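Local coordinates for uncharacterized conserved protein (Thermotoga maritima, PDB 2ZBV) that probably acts on S-adenosyl-L-methionine as a hydrolase or halogenase, and binds adenosine at the interface between subunits, at residues 1-9 and 57-67. Numbering follows the deposited sequence.
Sequences MIGFLTDWG and FPPSTVFLVVV. With ADN (adenosine), chain D.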
HETATM    1  N   MSE A   1     -10.716  12.157 -12.717  1.00 33.78           N
HETATM    2  CA  MSE A   1      -9.761  11.476 -11.800  1.00 32.83           C
HETATM    3  C   MSE A   1      -8.549  10.923 -12.554  1.00 29.03           C
HETATM    4  O   MSE A   1      -8.581  10.769 -13.771  1.00 26.88           O
HETATM    5  CB  MSE A   1     -10.476  10.342 -11.039  1.00 39.02           C
HETATM    6  CG  MSE A   1     -11.225   9.327 -11.916  1.00 47.24           C
HETATM    7 SE   MSE A   1     -12.316   7.986 -10.929  1.00 58.99          SE
HETATM    8  CE  MSE A   1     -13.876   9.084 -10.561  1.00 53.27           C
ATOM      9  N   ILE A   2      -7.478  10.650 -11.816  1.00 24.47           N
ATOM     10  CA  ILE A   2      -6.260  10.094 -12.388  1.00 23.28           C
ATOM     11  C   ILE A   2      -6.041   8.664 -11.868  1.00 21.61           C
ATOM     12  O   ILE A   2      -6.005   8.451 -10.660  1.00 23.00           O
ATOM     13  CB  ILE A   2      -5.028  10.965 -12.006  1.00 22.85           C
ATOM     14  CG1 ILE A   2      -5.047  12.272 -12.800  1.00 22.38           C
ATOM     15  CG2 ILE A   2      -3.736  10.213 -12.277  1.00 20.05           C
ATOM     16  CD1 ILE A   2      -3.981  13.268 -12.349  1.00 25.21           C
ATOM     17  N   GLY A   3      -5.917   7.699 -12.783  1.00 20.26           N
ATOM     18  CA  GLY A   3      -5.673   6.309 -12.404  1.00 19.21           C
ATOM     19  C   GLY A   3      -4.167   6.114 -12.473  1.00 17.18           C
ATOM     20  O   GLY A   3      -3.578   6.296 -13.533  1.00 18.56           O
ATOM     21  N   PHE A   4      -3.553   5.709 -11.366  1.00 16.33           N
ATOM     22  CA  PHE A   4      -2.092   5.588 -11.262  1.00 15.17           C
ATOM     23  C   PHE A   4      -1.596   4.133 -11.233  1.00 18.10           C
ATOM     24  O   PHE A   4      -1.967   3.360 -10.345  1.00 17.77           O
ATOM     25  CB  PHE A   4      -1.685   6.344  -9.985  1.00 14.63           C
ATOM     26  CG  PHE A   4      -0.246   6.817  -9.938  1.00 14.13           C
ATOM     27  CD1 PHE A   4       0.618   6.660 -11.022  1.00 14.16           C
ATOM     28  CD2 PHE A   4       0.239   7.422  -8.773  1.00 13.65           C
ATOM     29  CE1 PHE A   4       1.954   7.098 -10.946  1.00 14.63           C
ATOM     30  CE2 PHE A   4       1.570   7.863  -8.679  1.00 15.48           C
ATOM     31  CZ  PHE A   4       2.427   7.697  -9.775  1.00 15.39           C
ATOM     32  N   LEU A   5      -0.749   3.772 -12.200  1.00 17.64           N
ATOM     33  CA  LEU A   5      -0.206   2.409 -12.310  1.00 18.02           C
ATOM     34  C   LEU A   5       1.314   2.423 -12.576  1.00 16.89           C
ATOM     35  O   LEU A   5       1.771   3.060 -13.525  1.00 16.49           O
ATOM     36  CB  LEU A   5      -0.935   1.677 -13.447  1.00 16.98           C
ATOM     37  CG  LEU A   5      -0.550   0.261 -13.898  1.00 22.29           C
ATOM     38  CD1 LEU A   5      -0.600  -0.704 -12.731  1.00 22.54           C
ATOM     39  CD2 LEU A   5      -1.535  -0.198 -14.981  1.00 22.36           C
ATOM     40  N   THR A   6       2.089   1.726 -11.741  1.00 15.71           N
ATOM     41  CA  THR A   6       3.551   1.666 -11.901  1.00 13.97           C
ATOM     42  C   THR A   6       4.143   0.367 -11.336  1.00 15.52           C
ATOM     43  O   THR A   6       3.429  -0.477 -10.793  1.00 14.18           O
ATOM     44  CB  THR A   6       4.284   2.807 -11.139  1.00 13.28           C
ATOM     45  OG1 THR A   6       4.347   2.477  -9.745  1.00 13.78           O
ATOM     46  CG2 THR A   6       3.561   4.160 -11.303  1.00 11.69           C
ATOM     47  N   ASP A   7       5.465   0.241 -11.456  1.00 14.75           N
ATOM     48  CA  ASP A   7       6.208  -0.898 -10.927  1.00 15.27           C
ATOM     49  C   ASP A   7       7.174  -0.344  -9.874  1.00 14.41           C
ATOM     50  O   ASP A   7       8.177  -0.971  -9.553  1.00 14.53           O
ATOM     51  CB  ASP A   7       6.993  -1.599 -12.054  1.00 14.66           C
ATOM     52  CG  ASP A   7       8.042  -0.690 -12.709  1.00 16.43           C
ATOM     53  OD1 ASP A   7       7.911   0.548 -12.612  1.00 17.95           O
ATOM     54  OD2 ASP A   7       8.990  -1.210 -13.339  1.00 15.20           O
ATOM     55  N   TRP A   8       6.853   0.830  -9.328  1.00 13.86           N
ATOM     56  CA  TRP A   8       7.727   1.479  -8.350  1.00 15.10           C
ATOM     57  C   TRP A   8       7.709   0.898  -6.940  1.00 14.96           C
ATOM     58  O   TRP A   8       8.687   1.029  -6.211  1.00 15.10           O
ATOM     59  CB  TRP A   8       7.420   2.978  -8.254  1.00 14.30           C
ATOM     60  CG  TRP A   8       7.455   3.727  -9.561  1.00 16.50           C
ATOM     61  CD1 TRP A   8       7.834   3.247 -10.785  1.00 13.58           C
ATOM     62  CD2 TRP A   8       6.985   5.059  -9.782  1.00 16.12           C
ATOM     63  NE1 TRP A   8       7.614   4.196 -11.755  1.00 16.06           N
ATOM     64  CE2 TRP A   8       7.093   5.318 -11.167  1.00 16.14           C
ATOM     65  CE3 TRP A   8       6.476   6.060  -8.942  1.00 15.50           C
ATOM     66  CZ2 TRP A   8       6.707   6.541 -11.736  1.00 17.53           C
ATOM     67  CZ3 TRP A   8       6.089   7.279  -9.508  1.00 16.32           C
ATOM     68  CH2 TRP A   8       6.207   7.505 -10.893  1.00 17.67           C
ATOM     69  N   GLY A   9       6.609   0.266  -6.559  1.00 14.48           N
ATOM     70  CA  GLY A   9       6.502  -0.305  -5.223  1.00 16.90           C
ATOM     71  C   GLY A   9       6.052   0.755  -4.227  1.00 19.04           C
ATOM     72  O   GLY A   9       6.296   1.936  -4.432  1.00 18.27           O
ATOM     73  N   PHE A  57     -13.202   2.568 -14.690  1.00 20.97           N
ATOM     74  CA  PHE A  57     -13.008   4.016 -14.572  1.00 22.19           C
ATOM     75  C   PHE A  57     -13.914   4.663 -15.620  1.00 22.13           C
ATOM     76  O   PHE A  57     -14.150   4.095 -16.682  1.00 22.00           O
ATOM     77  CB  PHE A  57     -11.545   4.397 -14.829  1.00 19.49           C
ATOM     78  CG  PHE A  57     -10.647   4.205 -13.635  1.00 20.18           C
ATOM     79  CD1 PHE A  57     -10.268   5.291 -12.855  1.00 19.35           C
ATOM     80  CD2 PHE A  57     -10.183   2.938 -13.291  1.00 19.84           C
ATOM     81  CE1 PHE A  57      -9.436   5.127 -11.747  1.00 20.51           C
ATOM     82  CE2 PHE A  57      -9.348   2.756 -12.182  1.00 22.41           C
ATOM     83  CZ  PHE A  57      -8.972   3.856 -11.407  1.00 18.10           C
ATOM     84  N   PRO A  58     -14.437   5.864 -15.333  1.00 24.73           N
ATOM     85  CA  PRO A  58     -15.321   6.548 -16.278  1.00 25.00           C
ATOM     86  C   PRO A  58     -14.611   7.199 -17.459  1.00 26.96           C
ATOM     87  O   PRO A  58     -13.384   7.317 -17.477  1.00 25.99           O
ATOM     88  CB  PRO A  58     -16.018   7.577 -15.396  1.00 25.69           C
ATOM     89  CG  PRO A  58     -14.905   7.999 -14.475  1.00 26.58           C
ATOM     90  CD  PRO A  58     -14.277   6.652 -14.095  1.00 24.59           C
ATOM     91  N   PRO A  59     -15.381   7.608 -18.482  1.00 28.81           N
ATOM     92  CA  PRO A  59     -14.753   8.255 -19.638  1.00 27.97           C
ATOM     93  C   PRO A  59     -14.119   9.544 -19.130  1.00 26.39           C
ATOM     94  O   PRO A  59     -14.555  10.078 -18.114  1.00 23.97           O
ATOM     95  CB  PRO A  59     -15.932   8.511 -20.579  1.00 29.34           C
ATOM     96  CG  PRO A  59     -17.091   8.653 -19.641  1.00 31.86           C
ATOM     97  CD  PRO A  59     -16.842   7.536 -18.650  1.00 28.20           C
ATOM     98  N   SER A  60     -13.087  10.019 -19.825  1.00 27.19           N
ATOM     99  CA  SER A  60     -12.361  11.239 -19.461  1.00 27.42           C
ATOM    100  C   SER A  60     -11.311  11.030 -18.378  1.00 26.00           C
ATOM    101  O   SER A  60     -10.628  11.970 -17.981  1.00 24.52           O
ATOM    102  CB  SER A  60     -13.323  12.347 -19.021  1.00 28.88           C
ATOM    103  OG  SER A  60     -14.061  12.836 -20.129  1.00 36.21           O
ATOM    104  N   THR A  61     -11.193   9.799 -17.892  1.00 24.16           N
ATOM    105  CA  THR A  61     -10.203   9.485 -16.874  1.00 21.82           C
ATOM    106  C   THR A  61      -8.841   9.571 -17.546  1.00 20.59           C
ATOM    107  O   THR A  61      -8.695   9.185 -18.701  1.00 19.45           O
ATOM    108  CB  THR A  61     -10.364   8.040 -16.337  1.00 22.40           C
ATOM    109  OG1 THR A  61     -11.648   7.887 -15.716  1.00 24.61           O
ATOM    110  CG2 THR A  61      -9.271   7.727 -15.324  1.00 22.26           C
ATOM    111  N   VAL A  62      -7.860  10.096 -16.820  1.00 21.59           N
ATOM    112  CA  VAL A  62      -6.493  10.195 -17.319  1.00 20.53           C
ATOM    113  C   VAL A  62      -5.677   9.148 -16.555  1.00 20.41           C
ATOM    114  O   VAL A  62      -5.646   9.157 -15.332  1.00 20.47           O
ATOM    115  CB  VAL A  62      -5.876  11.587 -17.047  1.00 21.41           C
ATOM    116  CG1 VAL A  62      -4.403  11.577 -17.432  1.00 18.19           C
ATOM    117  CG2 VAL A  62      -6.617  12.665 -17.853  1.00 20.29           C
ATOM    118  N   PHE A  63      -5.030   8.246 -17.283  1.00 18.77           N
ATOM    119  CA  PHE A  63      -4.228   7.200 -16.662  1.00 19.56           C
ATOM    120  C   PHE A  63      -2.734   7.508 -16.727  1.00 18.73           C
ATOM    121  O   PHE A  63      -2.192   7.795 -17.793  1.00 20.70           O
ATOM    122  CB  PHE A  63      -4.501   5.858 -17.346  1.00 17.61           C
ATOM    123  CG  PHE A  63      -5.894   5.329 -17.117  1.00 19.44           C
ATOM    124  CD1 PHE A  63      -6.180   4.534 -16.009  1.00 18.65           C
ATOM    125  CD2 PHE A  63      -6.922   5.627 -18.011  1.00 19.92           C
ATOM    126  CE1 PHE A  63      -7.474   4.036 -15.790  1.00 17.17           C
ATOM    127  CE2 PHE A  63      -8.224   5.135 -17.804  1.00 20.17           C
ATOM    128  CZ  PHE A  63      -8.493   4.337 -16.685  1.00 19.97           C
ATOM    129  N   LEU A  64      -2.080   7.460 -15.575  1.00 18.59           N
ATOM    130  CA  LEU A  64      -0.642   7.703 -15.490  1.00 16.79           C
ATOM    131  C   LEU A  64      -0.022   6.318 -15.366  1.00 16.54           C
ATOM    132  O   LEU A  64      -0.096   5.699 -14.312  1.00 14.50           O
ATOM    133  CB  LEU A  64      -0.338   8.546 -14.259  1.00 16.96           C
ATOM    134  CG  LEU A  64       1.127   8.821 -13.900  1.00 14.58           C
ATOM    135  CD1 LEU A  64       1.886   9.414 -15.080  1.00 12.34           C
ATOM    136  CD2 LEU A  64       1.129   9.777 -12.717  1.00 14.71           C
ATOM    137  N   VAL A  65       0.565   5.830 -16.456  1.00 15.03           N
ATOM    138  CA  VAL A  65       1.126   4.487 -16.481  1.00 16.77           C
ATOM    139  C   VAL A  65       2.632   4.518 -16.683  1.00 18.25           C
ATOM    140  O   VAL A  65       3.113   4.817 -17.774  1.00 19.22           O
ATOM    141  CB  VAL A  65       0.481   3.662 -17.614  1.00 19.04           C
ATOM    142  CG1 VAL A  65       0.889   2.191 -17.499  1.00 17.62           C
ATOM    143  CG2 VAL A  65      -1.034   3.824 -17.562  1.00 15.63           C
ATOM    144  N   VAL A  66       3.371   4.188 -15.631  1.00 15.92           N
ATOM    145  CA  VAL A  66       4.816   4.224 -15.710  1.00 15.90           C
ATOM    146  C   VAL A  66       5.560   2.959 -15.284  1.00 16.35           C
ATOM    147  O   VAL A  66       5.885   2.768 -14.109  1.00 16.93           O
ATOM    148  CB  VAL A  66       5.384   5.425 -14.901  1.00 16.93           C
ATOM    149  CG1 VAL A  66       6.879   5.575 -15.168  1.00 18.07           C
ATOM    150  CG2 VAL A  66       4.659   6.712 -15.288  1.00 16.18           C
ATOM    151  N   VAL A  67       5.802   2.100 -16.268  1.00 16.88           N
ATOM    152  CA  VAL A  67       6.592   0.869 -16.129  1.00 17.85           C
ATOM    153  C   VAL A  67       7.493   1.223 -17.303  1.00 19.63           C
ATOM    154  O   VAL A  67       7.171   0.967 -18.467  1.00 20.41           O
ATOM    155  CB  VAL A  67       5.766  -0.387 -16.414  1.00 17.25           C
ATOM    156  CG1 VAL A  67       6.644  -1.629 -16.260  1.00 18.85           C
ATOM    157  CG2 VAL A  67       4.589  -0.453 -15.447  1.00 19.88           C
TER
HETATM  158  O5' ADN D 501      11.675   6.139 -14.016  1.00 22.12           O
HETATM  159  C5' ADN D 501      10.924   5.076 -13.418  1.00 20.69           C
HETATM  160  C4' ADN D 501      11.230   3.768 -14.145  1.00 19.81           C
HETATM  161  O4' ADN D 501      12.637   3.393 -14.034  1.00 17.73           O
HETATM  162  C3' ADN D 501      10.434   2.566 -13.583  1.00 16.55           C
HETATM  163  O3' ADN D 501       9.192   2.417 -14.268  1.00 19.93           O
HETATM  164  C2' ADN D 501      11.405   1.382 -13.786  1.00 19.19           C
HETATM  165  O2' ADN D 501      10.858   0.395 -14.661  1.00 17.99           O
HETATM  166  C1' ADN D 501      12.685   1.987 -14.356  1.00 17.27           C
HETATM  167  N9  ADN D 501      13.862   1.354 -13.736  1.00 20.47           N
HETATM  168  C8  ADN D 501      14.252   1.473 -12.419  1.00 19.77           C
HETATM  169  N7  ADN D 501      15.328   0.782 -12.200  1.00 18.41           N
HETATM  170  C5  ADN D 501      15.705   0.172 -13.345  1.00 19.57           C
HETATM  171  C6  ADN D 501      16.771  -0.694 -13.716  1.00 19.16           C
HETATM  172  N6  ADN D 501      17.722  -1.085 -12.781  1.00 16.63           N
HETATM  173  N1  ADN D 501      16.835  -1.125 -14.995  1.00 20.32           N
HETATM  174  C2  ADN D 501      15.924  -0.756 -15.918  1.00 20.88           C
HETATM  175  N3  ADN D 501      14.908   0.056 -15.610  1.00 18.01           N
HETATM  176  C4  ADN D 501      14.764   0.535 -14.354  1.00 18.01           C
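Strands 2-6 and 62-66 are parallel, interior neighbours in the N-terminal domain's mixed sheet, and their C-terminal ends open onto the adenosine site. Five backbone hydrogen bonds define the ladder, from V62 N to M1 O through to V66 N to L5 O, the straightest being L5 N to L64 O (2.9 Å, N-H...acceptor angle 174°); the short strand axes diverge by only 15°. G3 sits where a side chain would strike the F63 ring, and F57 CE1 lies 4.0 Å from G3 CA. On the face shared by I2, F4, V62 and L64, L64 CD2 rests over one face of the F4 ring, 3.3 Å from F4 CE1. Helix 127-140 packs against this face, whereas L5 and V65 point the other way, onto L50 of helix 43-54. Just before the strand, SE of the selenomethionine M1 makes an oblique Met-aromatic contact with F57, 5.0 Å from the ring centroid.

At the end of strand 2-6, T6 OG1 accepts from W8 N at 3.0 Å, an ST turn, and also bonds to H36, while T6 CG2 lies over the centre of the W8 ring. V66 CG1 meets that ring at its edge, in plane, 3.6 Å from W8 CZ2. A leucine in place of W8 would probably leave T6 CG2 and V66 CG1 without their flat partner and open a gap beside the ribose. The D7 carboxylate is bidentate: OD1 accepts from ADN O3' and OD2 from ADN O2', each at 2.8 Å. With CG held between backbone N and carbonyl carbon (chi1 62°), both oxygens face the ribose diol, and F41 N also bonds OD2. F180 of the third subunit packs on D7 and W8, and N182, V242 and L244 of that subunit also bind the nucleoside, in an intersubunit pocket at the C-terminal ends of the mixed sheet's parallel strands.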